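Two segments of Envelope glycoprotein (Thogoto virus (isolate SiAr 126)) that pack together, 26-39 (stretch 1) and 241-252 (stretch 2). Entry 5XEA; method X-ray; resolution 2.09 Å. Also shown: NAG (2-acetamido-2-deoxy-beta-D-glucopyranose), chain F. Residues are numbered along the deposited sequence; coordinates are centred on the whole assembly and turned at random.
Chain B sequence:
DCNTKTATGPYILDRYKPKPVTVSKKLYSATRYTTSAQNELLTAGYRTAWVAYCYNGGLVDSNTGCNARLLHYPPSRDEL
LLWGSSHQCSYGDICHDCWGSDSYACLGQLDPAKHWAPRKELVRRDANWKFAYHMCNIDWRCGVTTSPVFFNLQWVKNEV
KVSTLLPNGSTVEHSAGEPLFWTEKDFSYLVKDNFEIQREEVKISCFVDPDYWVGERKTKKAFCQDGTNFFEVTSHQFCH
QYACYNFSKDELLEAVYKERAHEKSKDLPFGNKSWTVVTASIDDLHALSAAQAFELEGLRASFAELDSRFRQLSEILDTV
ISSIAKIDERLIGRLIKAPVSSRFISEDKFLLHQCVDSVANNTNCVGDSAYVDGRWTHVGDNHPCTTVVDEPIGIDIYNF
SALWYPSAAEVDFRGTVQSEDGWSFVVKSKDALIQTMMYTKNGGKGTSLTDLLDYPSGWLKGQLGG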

# COMPACT_ATOMS: atom_id res chain seq x y z
N LYS B 26 -25.03 -12.53 9.49
CA LYS B 26 -25.94 -13.10 8.50
C LYS B 26 -25.23 -14.15 7.66
O LYS B 26 -24.01 -14.10 7.46
CB LYS B 26 -26.51 -12.03 7.56
CG LYS B 26 -27.04 -10.78 8.22
CD LYS B 26 -28.41 -11.00 8.83
CE LYS B 26 -28.98 -9.70 9.37
NZ LYS B 26 -30.23 -9.93 10.15
N LEU B 27 -26.02 -15.09 7.15
CA LEU B 27 -25.61 -15.97 6.06
C LEU B 27 -26.51 -15.61 4.88
O LEU B 27 -27.69 -15.97 4.86
CB LEU B 27 -25.73 -17.44 6.43
CG LEU B 27 -24.39 -18.17 6.37
CD1 LEU B 27 -23.44 -17.59 7.40
CD2 LEU B 27 -24.57 -19.67 6.57
N TYR B 28 -25.96 -14.86 3.93
CA TYR B 28 -26.70 -14.42 2.76
C TYR B 28 -26.56 -15.43 1.63
O TYR B 28 -25.47 -15.94 1.37
CB TYR B 28 -26.22 -13.05 2.29
CG TYR B 28 -26.75 -11.90 3.11
CD1 TYR B 28 -27.86 -12.05 3.92
CD2 TYR B 28 -26.13 -10.65 3.06
CE1 TYR B 28 -28.35 -10.99 4.67
CE2 TYR B 28 -26.61 -9.59 3.81
CZ TYR B 28 -27.72 -9.76 4.61
OH TYR B 28 -28.20 -8.70 5.35
N SER B 29 -27.68 -15.73 0.98
CA SER B 29 -27.64 -16.52 -0.23
C SER B 29 -27.33 -15.62 -1.41
O SER B 29 -27.84 -14.51 -1.53
CB SER B 29 -28.97 -17.25 -0.44
OG SER B 29 -29.02 -18.44 0.33
N ALA B 30 -26.46 -16.11 -2.29
CA ALA B 30 -26.12 -15.35 -3.48
C ALA B 30 -25.67 -16.30 -4.58
O ALA B 30 -25.21 -17.41 -4.33
CB ALA B 30 -25.01 -14.32 -3.20
N THR B 31 -25.84 -15.83 -5.81
CA THR B 31 -25.23 -16.46 -6.97
C THR B 31 -23.85 -15.84 -7.15
O THR B 31 -23.72 -14.62 -7.29
CB THR B 31 -26.08 -16.26 -8.22
OG1 THR B 31 -27.42 -16.72 -7.98
CG2 THR B 31 -25.49 -17.03 -9.38
N ARG B 32 -22.82 -16.67 -7.13
CA ARG B 32 -21.45 -16.23 -7.27
C ARG B 32 -20.91 -16.68 -8.62
O ARG B 32 -21.09 -17.83 -9.02
CB ARG B 32 -20.58 -16.79 -6.15
CG ARG B 32 -19.19 -16.23 -6.18
CD ARG B 32 -18.37 -16.79 -5.08
NE ARG B 32 -17.98 -18.16 -5.37
CZ ARG B 32 -17.52 -18.99 -4.45
NH1 ARG B 32 -17.41 -18.59 -3.19
NH2 ARG B 32 -17.18 -20.23 -4.79
N TYR B 33 -20.25 -15.76 -9.32
CA TYR B 33 -19.58 -16.04 -10.58
C TYR B 33 -18.09 -15.83 -10.40
O TYR B 33 -17.66 -14.73 -10.05
CB TYR B 33 -20.11 -15.14 -11.69
CG TYR B 33 -21.59 -15.22 -11.93
CD1 TYR B 33 -22.12 -16.09 -12.88
CD2 TYR B 33 -22.47 -14.41 -11.22
CE1 TYR B 33 -23.49 -16.16 -13.11
CE2 TYR B 33 -23.84 -14.48 -11.44
CZ TYR B 33 -24.34 -15.35 -12.39
OH TYR B 33 -25.70 -15.42 -12.61
N THR B 34 -17.30 -16.88 -10.62
CA THR B 34 -15.85 -16.82 -10.57
C THR B 34 -15.27 -17.44 -11.84
O THR B 34 -16.00 -17.92 -12.71
CB THR B 34 -15.30 -17.54 -9.33
OG1 THR B 34 -15.69 -18.92 -9.37
CG2 THR B 34 -15.80 -16.89 -8.05
N THR B 35 -13.94 -17.43 -11.93
CA THR B 35 -13.24 -17.88 -13.12
C THR B 35 -12.30 -19.04 -12.78
O THR B 35 -11.83 -19.18 -11.65
CB THR B 35 -12.42 -16.74 -13.79
OG1 THR B 35 -11.59 -16.10 -12.83
CG2 THR B 35 -13.35 -15.71 -14.43
N SER B 36 -12.05 -19.86 -13.81
CA SER B 36 -11.12 -20.98 -13.67
C SER B 36 -9.71 -20.51 -13.32
O SER B 36 -9.04 -21.11 -12.47
CB SER B 36 -11.09 -21.79 -14.97
OG SER B 36 -12.18 -21.46 -15.82
N ALA B 37 -9.24 -19.44 -13.96
CA ALA B 37 -7.90 -18.91 -13.73
C ALA B 37 -7.98 -17.45 -13.30
O ALA B 37 -9.02 -16.80 -13.38
CB ALA B 37 -7.03 -19.06 -14.97
N GLN B 38 -6.85 -16.93 -12.82
CA GLN B 38 -6.78 -15.56 -12.33
C GLN B 38 -5.97 -14.63 -13.24
O GLN B 38 -5.58 -13.53 -12.81
CB GLN B 38 -6.21 -15.54 -10.91
CG GLN B 38 -6.92 -16.48 -9.95
CD GLN B 38 -7.44 -15.78 -8.71
OE1 GLN B 38 -8.64 -15.53 -8.58
NE2 GLN B 38 -6.54 -15.47 -7.79
N ASN B 39 -5.72 -15.02 -14.50
CA ASN B 39 -5.00 -14.19 -15.44
C ASN B 39 -5.59 -14.31 -16.84
O ASN B 39 -6.00 -15.39 -17.26
CB ASN B 39 -3.51 -14.57 -15.50
CG ASN B 39 -2.75 -14.19 -14.23
OD1 ASN B 39 -2.93 -13.09 -13.70
ND2 ASN B 39 -1.91 -15.10 -13.75
C1 NAG F . -30.34 -11.89 -9.30
C2 NAG F . -30.72 -11.95 -10.78
C3 NAG F . -32.20 -11.63 -10.97
C4 NAG F . -33.06 -12.53 -10.09
C5 NAG F . -32.59 -12.45 -8.64
C6 NAG F . -33.30 -13.42 -7.73
C7 NAG F . -29.28 -11.41 -12.69
C8 NAG F . -28.50 -10.34 -13.39
N2 NAG F . -29.90 -11.04 -11.57
O3 NAG F . -32.51 -11.80 -12.35
O4 NAG F . -34.42 -12.13 -10.13
O5 NAG F . -31.19 -12.76 -8.56
O6 NAG F . -32.85 -14.75 -7.95
O7 NAG F . -29.33 -12.56 -13.12
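Stretch 2 241-252: QYACYNFSKDEL

Stretch 2 lies beside stretch 1 as an antiparallel β-strand, joined to it by backbone hydrogen bonds at its centre and by side-chain contacts at both ends. Strand 243-247 runs against strand 26-35 with 144° between their N-to-C directions and a closest axial approach of 4.4 Å.

The register pairs Ala30 with Phe247, Thr31 with Asn246, Arg32 with Tyr245 and Tyr33 with Cys244. Thr31 N donates to Asn246 O at 2.9 Å, and Asn246 N returns a bond to Thr31 O at 2.8 Å; two residues along, Tyr33 N to Cys244 O (2.8 Å) and Cys244 N to Tyr33 O (3.0 Å) repeat the pattern. Between these narrow rings the CA atoms draw closer, 4.6 Å for Arg32 and Tyr245, and Tyr245 CA approaches Thr31 O at 3.3 Å.

Alternation sends Ala30, Arg32, Tyr245 and Phe247 to one face of the sheet. The small methyl of Ala30 lets the Phe247 ring lean across the pair, so that Ala30 CB sits over the ring, 3.7 Å from Phe247 CD1. The aliphatic part of Arg32 likewise meets an aromatic neighbour, its CD lying 3.5 Å from Tyr245 CE1. On the other face are Thr31, Tyr33, Cys244 and Asn246, whose ND2 is bonded to NAG C1 at 1.4 Å, making it a glycosylated asparagine.

Beyond Phe247 the chain leaves the strand, and Ser248 N makes only a weak 3.4 Å bond to Ser29 O. Glu251 then reaches back: its carboxylate OE1 accepts from Ser29 N at 2.9 Å, substituting for a backbone carbonyl. Leu252 lays CD1 over one face of the Tyr28 ring, 3.6 Å from Tyr28 CE2, an apolar branch against a flat aromatic surface. At the opposite end, Gln38 OE1 lies over the Tyr242 ring, 3.0 Å from Tyr242 CD2.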

# COMPACT_ATOMS: atom_id res chain seq x y z
N GLN B 241 -13.07 -7.82 -7.39
CA GLN B 241 -11.96 -8.43 -8.11
C GLN B 241 -12.44 -9.53 -9.04
O GLN B 241 -13.24 -9.27 -9.94
CB GLN B 241 -10.90 -8.93 -7.11
CG GLN B 241 -10.36 -7.73 -6.29
CD GLN B 241 -9.07 -7.99 -5.54
OE1 GLN B 241 -8.63 -9.13 -5.38
NE2 GLN B 241 -8.43 -6.91 -5.08
N TYR B 242 -11.98 -10.77 -8.82
CA TYR B 242 -12.28 -11.90 -9.70
C TYR B 242 -13.67 -12.50 -9.50
O TYR B 242 -13.95 -13.54 -10.11
CB TYR B 242 -11.26 -13.03 -9.49
CG TYR B 242 -9.84 -12.60 -9.69
CD1 TYR B 242 -9.34 -12.30 -10.96
CD2 TYR B 242 -8.97 -12.52 -8.60
CE1 TYR B 242 -8.01 -11.91 -11.14
CE2 TYR B 242 -7.65 -12.14 -8.77
CZ TYR B 242 -7.18 -11.83 -10.04
OH TYR B 242 -5.86 -11.46 -10.17
N ALA B 243 -14.55 -11.93 -8.68
CA ALA B 243 -15.84 -12.54 -8.37
C ALA B 243 -16.96 -11.53 -8.51
O ALA B 243 -16.81 -10.36 -8.13
CB ALA B 243 -15.86 -13.12 -6.95
N CYS B 244 -18.08 -11.96 -9.08
CA CYS B 244 -19.31 -11.19 -9.05
C CYS B 244 -20.36 -11.94 -8.25
O CYS B 244 -20.40 -13.17 -8.24
CB CYS B 244 -19.84 -10.89 -10.44
SG CYS B 244 -18.84 -9.65 -11.33
N TYR B 245 -21.23 -11.18 -7.59
CA TYR B 245 -22.26 -11.72 -6.73
C TYR B 245 -23.61 -11.14 -7.13
O TYR B 245 -23.71 -9.99 -7.57
CB TYR B 245 -21.99 -11.43 -5.25
CG TYR B 245 -20.70 -12.01 -4.74
CD1 TYR B 245 -20.66 -13.26 -4.14
CD2 TYR B 245 -19.50 -11.31 -4.88
CE1 TYR B 245 -19.48 -13.80 -3.69
CE2 TYR B 245 -18.31 -11.85 -4.42
CZ TYR B 245 -18.31 -13.08 -3.82
OH TYR B 245 -17.13 -13.61 -3.37
N ASN B 246 -24.65 -11.96 -6.98
CA ASN B 246 -26.03 -11.52 -7.09
C ASN B 246 -26.73 -12.01 -5.82
O ASN B 246 -27.03 -13.20 -5.70
CB ASN B 246 -26.70 -12.04 -8.35
CG ASN B 246 -28.09 -11.48 -8.54
OD1 ASN B 246 -28.37 -10.34 -8.20
ND2 ASN B 246 -28.98 -12.30 -9.08
N PHE B 247 -26.92 -11.10 -4.87
CA PHE B 247 -27.56 -11.41 -3.60
C PHE B 247 -29.07 -11.29 -3.76
O PHE B 247 -29.56 -10.33 -4.36
CB PHE B 247 -27.10 -10.44 -2.50
CG PHE B 247 -25.68 -10.66 -2.06
CD1 PHE B 247 -25.39 -11.42 -0.94
CD2 PHE B 247 -24.63 -10.07 -2.75
CE1 PHE B 247 -24.09 -11.61 -0.53
CE2 PHE B 247 -23.33 -10.26 -2.34
CZ PHE B 247 -23.06 -11.04 -1.22
N SER B 248 -29.80 -12.26 -3.22
CA SER B 248 -31.25 -12.13 -3.13
C SER B 248 -31.60 -10.87 -2.37
O SER B 248 -31.12 -10.66 -1.24
CB SER B 248 -31.86 -13.36 -2.45
OG SER B 248 -33.27 -13.35 -2.56
N LYS B 249 -32.40 -10.00 -2.98
CA LYS B 249 -32.63 -8.69 -2.39
C LYS B 249 -33.75 -8.69 -1.37
O LYS B 249 -33.81 -7.77 -0.54
CB LYS B 249 -32.89 -7.65 -3.48
CG LYS B 249 -34.30 -7.62 -4.02
CD LYS B 249 -34.48 -6.46 -5.00
CE LYS B 249 -35.81 -6.58 -5.74
NZ LYS B 249 -35.85 -7.78 -6.62
N ASP B 250 -34.63 -9.68 -1.38
CA ASP B 250 -35.60 -9.84 -0.30
C ASP B 250 -35.00 -10.56 0.90
O ASP B 250 -35.66 -11.37 1.57
CB ASP B 250 -36.85 -10.56 -0.80
CG ASP B 250 -36.56 -11.94 -1.39
OD1 ASP B 250 -35.54 -12.57 -1.02
OD2 ASP B 250 -37.37 -12.41 -2.21
N GLU B 251 -33.74 -10.28 1.19
CA GLU B 251 -32.97 -10.96 2.22
C GLU B 251 -32.03 -9.95 2.87
O GLU B 251 -31.67 -10.08 4.04
CB GLU B 251 -32.21 -12.13 1.60
CG GLU B 251 -31.57 -13.08 2.59
CD GLU B 251 -30.69 -14.11 1.89
OE1 GLU B 251 -29.68 -13.71 1.27
OE2 GLU B 251 -31.01 -15.32 1.95
N LEU B 252 -31.65 -8.94 2.10
CA LEU B 252 -30.80 -7.85 2.57
C LEU B 252 -31.61 -6.80 3.31
O LEU B 252 -32.84 -6.87 3.37
CB LEU B 252 -30.05 -7.21 1.39
CG LEU B 252 -28.70 -7.79 0.95
CD1 LEU B 252 -28.73 -9.31 0.86
CD2 LEU B 252 -28.29 -7.20 -0.40